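Local coordinates for protein D-alanyl-D-alanine carboxypeptidase (Enterococcus faecalis V583, PDB 5ZHF) that cleaves the terminal D-alanine from peptidoglycan pentapeptides as a zinc-dependent carboxypeptidase linked to vancomycin resistance, at residues G96-E101 with G136-Q141; G143-I148 with P191-Y196; W41-V46 with L210-Y215. All coordinates share one frame; numbering follows the deposited sequence.

How the interactions relate
Interactions 1 and 2 build the zinc site from two sides and share the zinc ion and water 4. Interaction 2 is the core contact, a pair of antiparallel strands that brings Asp147 and His193. Interaction 1 is partly buried. It joins two mostly loop segments, brings His140, and becomes water-bridged toward the surface. Glu139 of interaction 1 reaches His193 and Arg195 of interaction 2. Interaction 3 lies further out, its centre about 13 Å from that of interaction 2, and ties the two ends of the modelled chain with leucine contacts instead of metal and hydrogen bonds. Arg195 connects it to interaction 2 through the carbonyls of Ser42 and Ile44.

Interaction 1. Residues G96-E101 with G136-Q141; sequences GYRTTE and GTSEHQ. With ZN (zinc ion), chain C.
Gly96 meets His140 at the zinc site of this M15B peptidase. Residues 136-141 hold the first half of the family's SxHxxGxAxD motif, here Ser138 and His140. Gly143, Ala145 and Asp147 complete it. Gly96 O accepts from His140 ND1 at 2.7 Å. The oxygen lies in the imidazole plane. His140 NE2 binds the zinc ion at 2.1 Å, and this bond and the one to Gly96 together set the ring's rotation. At the edge of the ring, Ser138 OG accepts from His140 N in an ST turn.

Tyr97 gives its CA-H to His140 O. Its CG is anti to the backbone N (chi1 177°), which sets the ring beside residue 141. There the ring edge meets the Gln141 carbonyl, with Tyr97 CE1 3.4 Å from Gln141 O. Water 1 joins the same oxygen to Tyr97 OH.

Arg98 N also bonds to His140 O, at 3.1 Å, from above the carbonyl plane. The Arg98 side chain runs extended from CG to NE across His140. Its guanidinium stacks flat on the imidazole, centres 3.5 Å apart and planes at 10°, with NH2 over the ring centre. NH2 also forms a salt bridge with the zinc ligand Asp147. NH1 bonds to Gln103, which binds substrate. Arg98 thus links the metal site to the substrate site. Water 2 donates to Arg98 O and accepts from Gln141 NE2. The Gln141 amide is held from its other end, where OE1 takes Gly136 N at 2.7 Å on an in-plane lone pair.

Thr99 is the N-cap of helix 100-116, and its OG1 caps Lys102 N. Beside Thr100, water 3 sits 2.6 Å from Thr100 OG1 and accepts from Gln141 NE2 at 2.9 Å.

Interaction 2. Residues G143-I148 with P191-Y196; sequences GLAVDI and PWHYRY. With ZN (zinc ion), chain C.
The antiparallel strand pair 145-150 and 193-196 forms the middle of the four-stranded sheet and sets Asp147 and His193 beside each other as zinc ligands. Strands 145-148 and 193-196 run at 150°, close to antiparallel. Val146 and Tyr194 form the hydrogen-bonded pair, with Val146 N to Tyr194 O and Tyr194 N to Val146 O both 2.9 Å. Tyr196 N to Leu144 O extends the ladder at one end. Ile148 N to Trp192 O, 2.8 Å, extends it at the other.

Ala145, Asp147, His193 and Arg195 share one face of the sheet. Asp147 OD1 and His193 ND1 each lie 2.0 Å from the zinc ion. The 3.2 Å between Asp147 OD1 and His193 ND1 reflects this common metal. Ala145 CB comes obliquely to the His193 ring, 3.6 Å from its NE2. Trp192 stands alongside Asp147, its plane at 89° to the carboxylate, and meets OD1 with the CD1 edge. Trp192 NE1 donates a long bond, 3.3 Å, to water 4 on the zinc ion. On the opposite face, Ile148 CD1 rests on Tyr194 CB.

His140 is the third protein ligand. Arg98 NH2 pairs with Asp147 OD2, and Glu139 OE1 accepts from His193 NE2. Each ligand thus has a second-shell partner, and Glu139 would be expected to polarise the His193 ring toward stronger binding of the metal.

Interaction 3. Residues W41-V46 with L210-Y215; sequences WSLILV and LCLEEY
A small apolar contact, in which Leu43 and Leu45 meet Leu212, Glu213 and Tyr215, lays the start of the modelled chain against its last helix, 212-218. It is partly buried. Leu212 lies at the middle. Its CG is anti to the backbone N (chi1 -176°), which sends the isobutyl group out from the helix toward the loop. Its two methyls serve different neighbours. Leu212 CD2 touches Leu45 CD1 at 4.1 Å, and Leu212 CD1 faces Leu43 CD2 at 4.3 Å. Leu43 CD2 also reaches Tyr215 CE2, 4.1 Å away, with the two side chains crossing at about a right angle.

Cys211 is the N-cap of the helix. Glu214, three residues on, reaches Cys211 N with OE1, 3.0 Å away, and accepts from it as in one half of a capping box. OE1 has a second partner in Lys181, through a salt bridge. Tyr215 N bonds to Cys211 O in the first turn.

Leu45 CD1 also lies against the bent side chain of Glu213, 3.9 Å from Glu213 OE2. That carboxylate oxygen has its polar partners in Arg176, by a salt bridge, and Asn47. The loop is joined to the central sheet by Arg195, whose NH2 bonds to both Ser42 O and Ile44 O. Leu212 touches Arg195 as well, while Leu43 and Tyr215 both pack on Ala201 of helix 199-208.

Interaction 1. Residues G96-E101 with G136-Q141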
loop_
_atom_site.group_PDB
_atom_site.type_symbol
_atom_site.label_atom_id
_atom_site.label_comp_id
_atom_site.label_asym_id
_atom_site.label_seq_id
_atom_site.Cartn_x
_atom_site.Cartn_y
_atom_site.Cartn_z
ATOM N N GLY A 96 3.130 -1.875 7.894
ATOM C CA GLY A 96 2.255 -2.967 7.436
ATOM C C GLY A 96 0.838 -2.734 7.967
ATOM O O GLY A 96 0.183 -1.729 7.661
ATOM N N TYR A 97 0.393 -3.659 8.797
ATOM C CA TYR A 97 -0.918 -3.592 9.401
ATOM C C TYR A 97 -1.022 -2.386 10.308
ATOM O O TYR A 97 -0.070 -2.069 11.044
ATOM C CB TYR A 97 -1.191 -4.868 10.223
ATOM C CG TYR A 97 -2.505 -4.819 10.925
ATOM C CD1 TYR A 97 -3.693 -5.079 10.235
ATOM C CD2 TYR A 97 -2.582 -4.484 12.259
ATOM C CE1 TYR A 97 -4.913 -5.012 10.882
ATOM C CE2 TYR A 97 -3.803 -4.416 12.908
ATOM C CZ TYR A 97 -4.965 -4.682 12.199
ATOM O OH TYR A 97 -6.211 -4.610 12.824
ATOM N N ARG A 98 -2.184 -1.737 10.293
ATOM C CA ARG A 98 -2.495 -0.664 11.220
ATOM C C ARG A 98 -3.857 -0.878 11.848
ATOM O O ARG A 98 -4.811 -1.248 11.159
ATOM C CB ARG A 98 -2.544 0.675 10.498
ATOM C CG ARG A 98 -1.248 1.114 9.865
ATOM C CD ARG A 98 -1.517 2.403 9.093
ATOM N NE ARG A 98 -0.378 2.715 8.278
ATOM C CZ ARG A 98 -0.369 3.499 7.209
ATOM N NH1 ARG A 98 -1.465 4.135 6.787
ATOM N NH2 ARG A 98 0.783 3.639 6.545
ATOM N N THR A 99 -3.945 -0.603 13.141
ATOM C CA THR A 99 -5.235 -0.575 13.837
ATOM C C THR A 99 -5.977 0.705 13.440
ATOM O O THR A 99 -5.400 1.630 12.851
ATOM C CB THR A 99 -5.073 -0.571 15.367
ATOM O OG1 THR A 99 -4.431 0.631 15.768
ATOM C CG2 THR A 99 -4.238 -1.778 15.873
ATOM N N THR A 100 -7.255 0.751 13.799
ATOM C CA THR A 100 -8.084 1.936 13.587
ATOM C C THR A 100 -7.454 3.181 14.202
ATOM O O THR A 100 -7.344 4.217 13.536
ATOM C CB THR A 100 -9.483 1.689 14.185
ATOM O OG1 THR A 100 -10.091 0.589 13.491
ATOM C CG2 THR A 100 -10.370 2.954 14.108
ATOM N N GLU A 101 -7.021 3.079 15.453
ATOM C CA GLU A 101 -6.396 4.228 16.142
ATOM C C GLU A 101 -5.094 4.664 15.458
ATOM O O GLU A 101 -4.847 5.859 15.362
ATOM C CB GLU A 101 -6.168 3.957 17.641
ATOM C CG GLU A 101 -5.455 5.072 18.429
ATOM C CD GLU A 101 -6.131 6.453 18.379
ATOM O OE1 GLU A 101 -7.350 6.534 18.089
ATOM O OE2 GLU A 101 -5.443 7.469 18.662
ATOM N N GLY A 136 -10.923 2.861 8.545
ATOM C CA GLY A 136 -11.891 1.967 7.926
ATOM C C GLY A 136 -11.777 1.843 6.431
ATOM O O GLY A 136 -12.396 0.955 5.856
ATOM N N THR A 137 -11.000 2.726 5.781
ATOM C CA THR A 137 -10.858 2.710 4.344
ATOM C C THR A 137 -9.410 2.580 3.891
ATOM O O THR A 137 -9.145 2.767 2.715
ATOM C CB THR A 137 -11.476 3.977 3.701
ATOM O OG1 THR A 137 -10.747 5.153 4.091
ATOM C CG2 THR A 137 -12.915 4.130 4.135
ATOM N N SER A 138 -8.491 2.213 4.804
ATOM C CA SER A 138 -7.089 1.995 4.434
ATOM C C SER A 138 -6.838 0.527 4.173
ATOM O O SER A 138 -7.222 -0.314 4.977
ATOM C CB SER A 138 -6.143 2.395 5.565
ATOM O OG SER A 138 -4.803 2.137 5.154
ATOM N N GLU A 139 -6.117 0.221 3.099
ATOM C CA GLU A 139 -5.630 -1.113 2.885
ATOM C C GLU A 139 -4.711 -1.563 4.012
ATOM O O GLU A 139 -4.527 -2.754 4.199
ATOM C CB GLU A 139 -4.846 -1.237 1.587
ATOM C CG GLU A 139 -5.663 -1.102 0.334
ATOM C CD GLU A 139 -4.868 -1.419 -0.904
ATOM O OE1 GLU A 139 -3.636 -1.159 -0.947
ATOM O OE2 GLU A 139 -5.469 -1.950 -1.856
ATOM N N HIS A 140 -4.089 -0.637 4.732
ATOM C CA HIS A 140 -3.240 -1.049 5.839
ATOM C C HIS A 140 -4.006 -1.783 6.914
ATOM O O HIS A 140 -3.442 -2.596 7.622
ATOM C CB HIS A 140 -2.446 0.107 6.418
ATOM C CG HIS A 140 -1.337 0.564 5.525
ATOM N ND1 HIS A 140 -0.090 -0.023 5.546
ATOM C CD2 HIS A 140 -1.288 1.530 4.572
ATOM C CE1 HIS A 140 0.685 0.564 4.648
ATOM N NE2 HIS A 140 -0.014 1.507 4.042
ATOM N N GLN A 141 -5.296 -1.527 7.020
ATOM C CA GLN A 141 -6.107 -2.232 7.995
ATOM C C GLN A 141 -6.502 -3.660 7.556
ATOM O O GLN A 141 -7.085 -4.410 8.345
ATOM C CB GLN A 141 -7.322 -1.390 8.336
ATOM C CG GLN A 141 -6.967 -0.053 8.955
ATOM C CD GLN A 141 -8.175 0.805 9.178
ATOM O OE1 GLN A 141 -8.470 1.696 8.366
ATOM N NE2 GLN A 141 -8.931 0.512 10.258
HETATM ZN ZN ZN C . 0.595 2.804 2.499
HETATM O O HOH W 1 -8.583 -4.371 10.735
HETATM O O HOH W 2 -7.637 -1.764 11.652
HETATM O O HOH W 3 -11.477 1.236 11.423
HETATM O O HOH W 4 0.552 5.007 2.255
#

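Interaction 2. Residues G143-I148 with P191-Y196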
loop_
_atom_site.group_PDB
_atom_site.type_symbol
_atom_site.label_atom_id
_atom_site.label_comp_id
_atom_site.label_asym_id
_atom_site.label_seq_id
_atom_site.Cartn_x
_atom_site.Cartn_y
_atom_site.Cartn_z
ATOM N N GLY A 143 -4.009 -5.779 6.429
ATOM C CA GLY A 143 -2.810 -6.606 6.507
ATOM C C GLY A 143 -2.258 -7.011 5.149
ATOM O O GLY A 143 -1.274 -7.756 5.086
ATOM N N LEU A 144 -2.862 -6.526 4.052
ATOM C CA LEU A 144 -2.462 -6.878 2.694
ATOM C C LEU A 144 -1.585 -5.825 2.039
ATOM O O LEU A 144 -1.145 -6.041 0.911
ATOM C CB LEU A 144 -3.707 -7.112 1.810
ATOM C CG LEU A 144 -4.558 -8.308 2.257
ATOM C CD1 LEU A 144 -5.721 -8.515 1.298
ATOM C CD2 LEU A 144 -3.722 -9.572 2.341
ATOM N N ALA A 145 -1.330 -4.713 2.747
ATOM C CA ALA A 145 -0.518 -3.628 2.196
ATOM C C ALA A 145 0.684 -3.346 3.038
ATOM O O ALA A 145 0.639 -3.401 4.285
ATOM C CB ALA A 145 -1.333 -2.347 2.045
ATOM N N VAL A 146 1.763 -3.038 2.341
ATOM C CA VAL A 146 3.004 -2.641 2.980
ATOM C C VAL A 146 3.530 -1.369 2.333
ATOM O O VAL A 146 3.519 -1.232 1.118
ATOM C CB VAL A 146 4.073 -3.761 2.957
ATOM C CG1 VAL A 146 3.722 -4.860 3.948
ATOM C CG2 VAL A 146 4.275 -4.331 1.563
ATOM N N ASP A 147 4.014 -0.442 3.170
ATOM C CA ASP A 147 4.815 0.664 2.660
ATOM C C ASP A 147 6.238 0.217 2.715
ATOM O O ASP A 147 6.721 -0.164 3.776
ATOM C CB ASP A 147 4.620 1.932 3.475
ATOM C CG ASP A 147 3.207 2.446 3.423
ATOM O OD1 ASP A 147 2.502 2.259 2.399
ATOM O OD2 ASP A 147 2.816 3.095 4.395
ATOM N N ILE A 148 6.888 0.193 1.564
ATOM C CA ILE A 148 8.214 -0.347 1.442
ATOM C C ILE A 148 9.117 0.840 1.155
ATOM O O ILE A 148 8.884 1.559 0.191
ATOM C CB ILE A 148 8.317 -1.401 0.324
ATOM C CG1 ILE A 148 7.396 -2.596 0.644
ATOM C CG2 ILE A 148 9.781 -1.848 0.191
ATOM C CD1 ILE A 148 7.223 -3.559 -0.535
ATOM N N PRO A 191 4.741 5.867 -4.257
ATOM C CA PRO A 191 5.554 4.794 -4.848
ATOM C C PRO A 191 6.072 3.754 -3.856
ATOM O O PRO A 191 6.679 2.770 -4.265
ATOM C CB PRO A 191 6.727 5.557 -5.500
ATOM C CG PRO A 191 6.805 6.826 -4.739
ATOM C CD PRO A 191 5.389 7.190 -4.423
ATOM N N TRP A 192 5.832 4.004 -2.560
ATOM C CA TRP A 192 6.099 3.065 -1.464
ATOM C C TRP A 192 4.980 2.050 -1.187
ATOM O O TRP A 192 5.250 1.033 -0.550
ATOM C CB TRP A 192 6.356 3.842 -0.158
ATOM C CG TRP A 192 5.321 4.841 0.148
ATOM C CD1 TRP A 192 4.144 4.644 0.811
ATOM C CD2 TRP A 192 5.331 6.235 -0.220
ATOM N NE1 TRP A 192 3.438 5.801 0.872
ATOM C CE2 TRP A 192 4.136 6.796 0.246
ATOM C CE3 TRP A 192 6.232 7.049 -0.906
ATOM C CZ2 TRP A 192 3.825 8.153 0.073
ATOM C CZ3 TRP A 192 5.914 8.394 -1.090
ATOM C CH2 TRP A 192 4.735 8.929 -0.589
ATOM N N HIS A 193 3.746 2.332 -1.607
ATOM C CA HIS A 193 2.582 1.557 -1.107
ATOM C C HIS A 193 2.248 0.396 -2.070
ATOM O O HIS A 193 1.771 0.621 -3.186
ATOM C CB HIS A 193 1.375 2.458 -0.891
ATOM C CG HIS A 193 0.177 1.748 -0.352
ATOM N ND1 HIS A 193 -0.287 1.922 0.935
ATOM C CD2 HIS A 193 -0.653 0.851 -0.936
ATOM C CE1 HIS A 193 -1.367 1.178 1.109
ATOM N NE2 HIS A 193 -1.621 0.535 -0.020
ATOM N N TYR A 194 2.526 -0.828 -1.613
ATOM C CA TYR A 194 2.335 -2.070 -2.370
ATOM C C TYR A 194 1.259 -2.957 -1.722
ATOM O O TYR A 194 1.214 -3.115 -0.494
ATOM C CB TYR A 194 3.682 -2.796 -2.585
ATOM C CG TYR A 194 4.384 -2.130 -3.744
ATOM C CD1 TYR A 194 5.014 -0.896 -3.595
ATOM C CD2 TYR A 194 4.308 -2.669 -5.035
ATOM C CE1 TYR A 194 5.600 -0.249 -4.693
ATOM C CE2 TYR A 194 4.870 -2.034 -6.124
ATOM C CZ TYR A 194 5.498 -0.808 -5.964
ATOM O OH TYR A 194 6.014 -0.209 -7.090
ATOM N N ARG A 195 0.384 -3.502 -2.577
ATOM C CA ARG A 195 -0.807 -4.273 -2.160
ATOM C C ARG A 195 -0.688 -5.668 -2.720
ATOM O O ARG A 195 -0.418 -5.838 -3.917
ATOM C CB ARG A 195 -2.071 -3.591 -2.698
ATOM C CG ARG A 195 -3.345 -4.427 -2.748
ATOM C CD ARG A 195 -3.804 -4.931 -1.390
ATOM N NE ARG A 195 -4.803 -5.967 -1.624
ATOM C CZ ARG A 195 -6.100 -5.789 -1.773
ATOM N NH1 ARG A 195 -6.665 -4.593 -1.620
ATOM N NH2 ARG A 195 -6.863 -6.859 -2.030
ATOM N N TYR A 196 -0.880 -6.668 -1.862
ATOM C CA TYR A 196 -0.910 -8.043 -2.313
ATOM C C TYR A 196 -2.285 -8.367 -2.914
ATOM O O TYR A 196 -3.309 -8.245 -2.231
ATOM C CB TYR A 196 -0.657 -9.014 -1.178
ATOM C CG TYR A 196 -0.593 -10.445 -1.671
ATOM C CD1 TYR A 196 0.541 -10.929 -2.317
ATOM C CD2 TYR A 196 -1.705 -11.295 -1.550
ATOM C CE1 TYR A 196 0.603 -12.237 -2.781
ATOM C CE2 TYR A 196 -1.652 -12.606 -2.012
ATOM C CZ TYR A 196 -0.518 -13.072 -2.624
ATOM O OH TYR A 196 -0.448 -14.378 -3.067
HETATM ZN ZN ZN C . 0.595 2.804 2.499
HETATM O O HOH W 4 0.552 5.007 2.255
#

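Interaction 3. Residues W41-V46 with L210-Y215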
loop_
_atom_site.group_PDB
_atom_site.type_symbol
_atom_site.label_atom_id
_atom_site.label_comp_id
_atom_site.label_asym_id
_atom_site.label_seq_id
_atom_site.Cartn_x
_atom_site.Cartn_y
_atom_site.Cartn_z
ATOM N N TRP A 41 -10.319 -13.889 -2.008
ATOM C CA TRP A 41 -9.908 -13.207 -0.783
ATOM C C TRP A 41 -8.873 -12.103 -1.042
ATOM O O TRP A 41 -8.971 -11.052 -0.443
ATOM C CB TRP A 41 -9.343 -14.205 0.249
ATOM C CG TRP A 41 -8.045 -14.779 -0.158
ATOM C CD1 TRP A 41 -7.841 -15.823 -0.987
ATOM C CD2 TRP A 41 -6.747 -14.309 0.221
ATOM N NE1 TRP A 41 -6.512 -16.041 -1.169
ATOM C CE2 TRP A 41 -5.808 -15.119 -0.441
ATOM C CE3 TRP A 41 -6.295 -13.275 1.037
ATOM C CZ2 TRP A 41 -4.428 -14.955 -0.290
ATOM C CZ3 TRP A 41 -4.916 -13.112 1.182
ATOM C CH2 TRP A 41 -4.013 -13.928 0.512
ATOM N N SER A 42 -7.965 -12.334 -1.977
ATOM C CA SER A 42 -6.817 -11.414 -2.185
ATOM C C SER A 42 -7.203 -10.236 -3.072
ATOM O O SER A 42 -6.405 -9.313 -3.279
ATOM C CB SER A 42 -5.616 -12.154 -2.755
ATOM O OG SER A 42 -5.844 -12.693 -4.051
ATOM N N LEU A 43 -8.420 -10.272 -3.606
ATOM C CA LEU A 43 -8.896 -9.221 -4.502
ATOM C C LEU A 43 -9.885 -8.272 -3.828
ATOM O O LEU A 43 -10.497 -7.435 -4.512
ATOM C CB LEU A 43 -9.532 -9.844 -5.749
ATOM C CG LEU A 43 -8.584 -10.401 -6.792
ATOM C CD1 LEU A 43 -9.413 -10.996 -7.930
ATOM C CD2 LEU A 43 -7.641 -9.328 -7.318
ATOM N N ILE A 44 -10.024 -8.357 -2.505
ATOM C CA ILE A 44 -10.884 -7.466 -1.769
ATOM C C ILE A 44 -10.563 -5.982 -2.043
ATOM O O ILE A 44 -9.398 -5.586 -2.054
ATOM C CB ILE A 44 -10.900 -7.776 -0.251
ATOM C CG1 ILE A 44 -12.000 -6.955 0.434
ATOM C CG2 ILE A 44 -9.531 -7.564 0.390
ATOM C CD1 ILE A 44 -12.247 -7.338 1.886
ATOM N N LEU A 45 -11.597 -5.210 -2.359
ATOM C CA LEU A 45 -11.451 -3.800 -2.649
ATOM C C LEU A 45 -11.708 -2.963 -1.411
ATOM O O LEU A 45 -12.802 -3.003 -0.833
ATOM C CB LEU A 45 -12.399 -3.409 -3.786
ATOM C CG LEU A 45 -12.275 -1.965 -4.287
ATOM C CD1 LEU A 45 -10.851 -1.657 -4.743
ATOM C CD2 LEU A 45 -13.255 -1.696 -5.424
ATOM N N VAL A 46 -10.689 -2.194 -0.986
ATOM C CA VAL A 46 -10.818 -1.245 0.116
ATOM C C VAL A 46 -10.385 0.128 -0.385
ATOM O O VAL A 46 -9.260 0.311 -0.843
ATOM C CB VAL A 46 -10.000 -1.650 1.368
ATOM C CG1 VAL A 46 -10.041 -0.564 2.436
ATOM C CG2 VAL A 46 -10.554 -2.954 1.919
ATOM N N LEU A 210 -3.030 -1.209 -15.356
ATOM C CA LEU A 210 -4.265 -0.885 -14.654
ATOM C C LEU A 210 -4.009 -0.541 -13.212
ATOM O O LEU A 210 -2.921 -0.819 -12.690
ATOM C CB LEU A 210 -5.195 -2.086 -14.687
ATOM C CG LEU A 210 -5.530 -2.679 -16.051
ATOM C CD1 LEU A 210 -6.263 -4.001 -15.879
ATOM C CD2 LEU A 210 -6.349 -1.677 -16.853
ATOM N N CYS A 211 -5.004 0.093 -12.586
ATOM C CA CYS A 211 -5.138 0.090 -11.135
ATOM C C CYS A 211 -6.169 -0.977 -10.755
ATOM O O CYS A 211 -6.867 -1.518 -11.619
ATOM C CB CYS A 211 -5.529 1.474 -10.603
ATOM S SG CYS A 211 -7.165 2.108 -11.095
ATOM N N LEU A 212 -6.227 -1.306 -9.472
ATOM C CA LEU A 212 -7.071 -2.378 -8.991
ATOM C C LEU A 212 -8.564 -2.163 -9.317
ATOM O O LEU A 212 -9.254 -3.090 -9.757
ATOM C CB LEU A 212 -6.878 -2.562 -7.490
ATOM C CG LEU A 212 -7.636 -3.739 -6.864
ATOM C CD1 LEU A 212 -7.315 -5.068 -7.541
ATOM C CD2 LEU A 212 -7.364 -3.787 -5.363
ATOM N N GLU A 213 -9.032 -0.938 -9.130
ATOM C CA GLU A 213 -10.423 -0.607 -9.419
ATOM C C GLU A 213 -10.824 -0.949 -10.860
ATOM O O GLU A 213 -11.904 -1.517 -11.081
ATOM C CB GLU A 213 -10.694 0.866 -9.145
ATOM C CG GLU A 213 -10.789 1.239 -7.685
ATOM C CD GLU A 213 -9.453 1.531 -6.999
ATOM O OE1 GLU A 213 -8.359 1.405 -7.639
ATOM O OE2 GLU A 213 -9.506 1.874 -5.803
ATOM N N GLU A 214 -9.962 -0.597 -11.815
ATOM C CA GLU A 214 -10.176 -0.898 -13.249
ATOM C C GLU A 214 -10.204 -2.387 -13.500
ATOM O O GLU A 214 -11.078 -2.886 -14.229
ATOM C CB GLU A 214 -9.059 -0.300 -14.107
ATOM C CG GLU A 214 -9.080 1.199 -14.223
ATOM C CD GLU A 214 -7.888 1.723 -15.011
ATOM O OE1 GLU A 214 -6.742 1.461 -14.601
ATOM O OE2 GLU A 214 -8.086 2.387 -16.048
ATOM N N TYR A 215 -9.247 -3.101 -12.894
ATOM C CA TYR A 215 -9.167 -4.546 -13.041
ATOM C C TYR A 215 -10.459 -5.216 -12.580
ATOM O O TYR A 215 -11.016 -6.078 -13.285
ATOM C CB TYR A 215 -7.987 -5.098 -12.240
ATOM C CG TYR A 215 -7.823 -6.589 -12.348
ATOM C CD1 TYR A 215 -7.341 -7.165 -13.519
ATOM C CD2 TYR A 215 -8.151 -7.427 -11.287
ATOM C CE1 TYR A 215 -7.172 -8.524 -13.619
ATOM C CE2 TYR A 215 -8.001 -8.795 -11.391
ATOM C CZ TYR A 215 -7.496 -9.329 -12.554
ATOM O OH TYR A 215 -7.316 -10.673 -12.686
#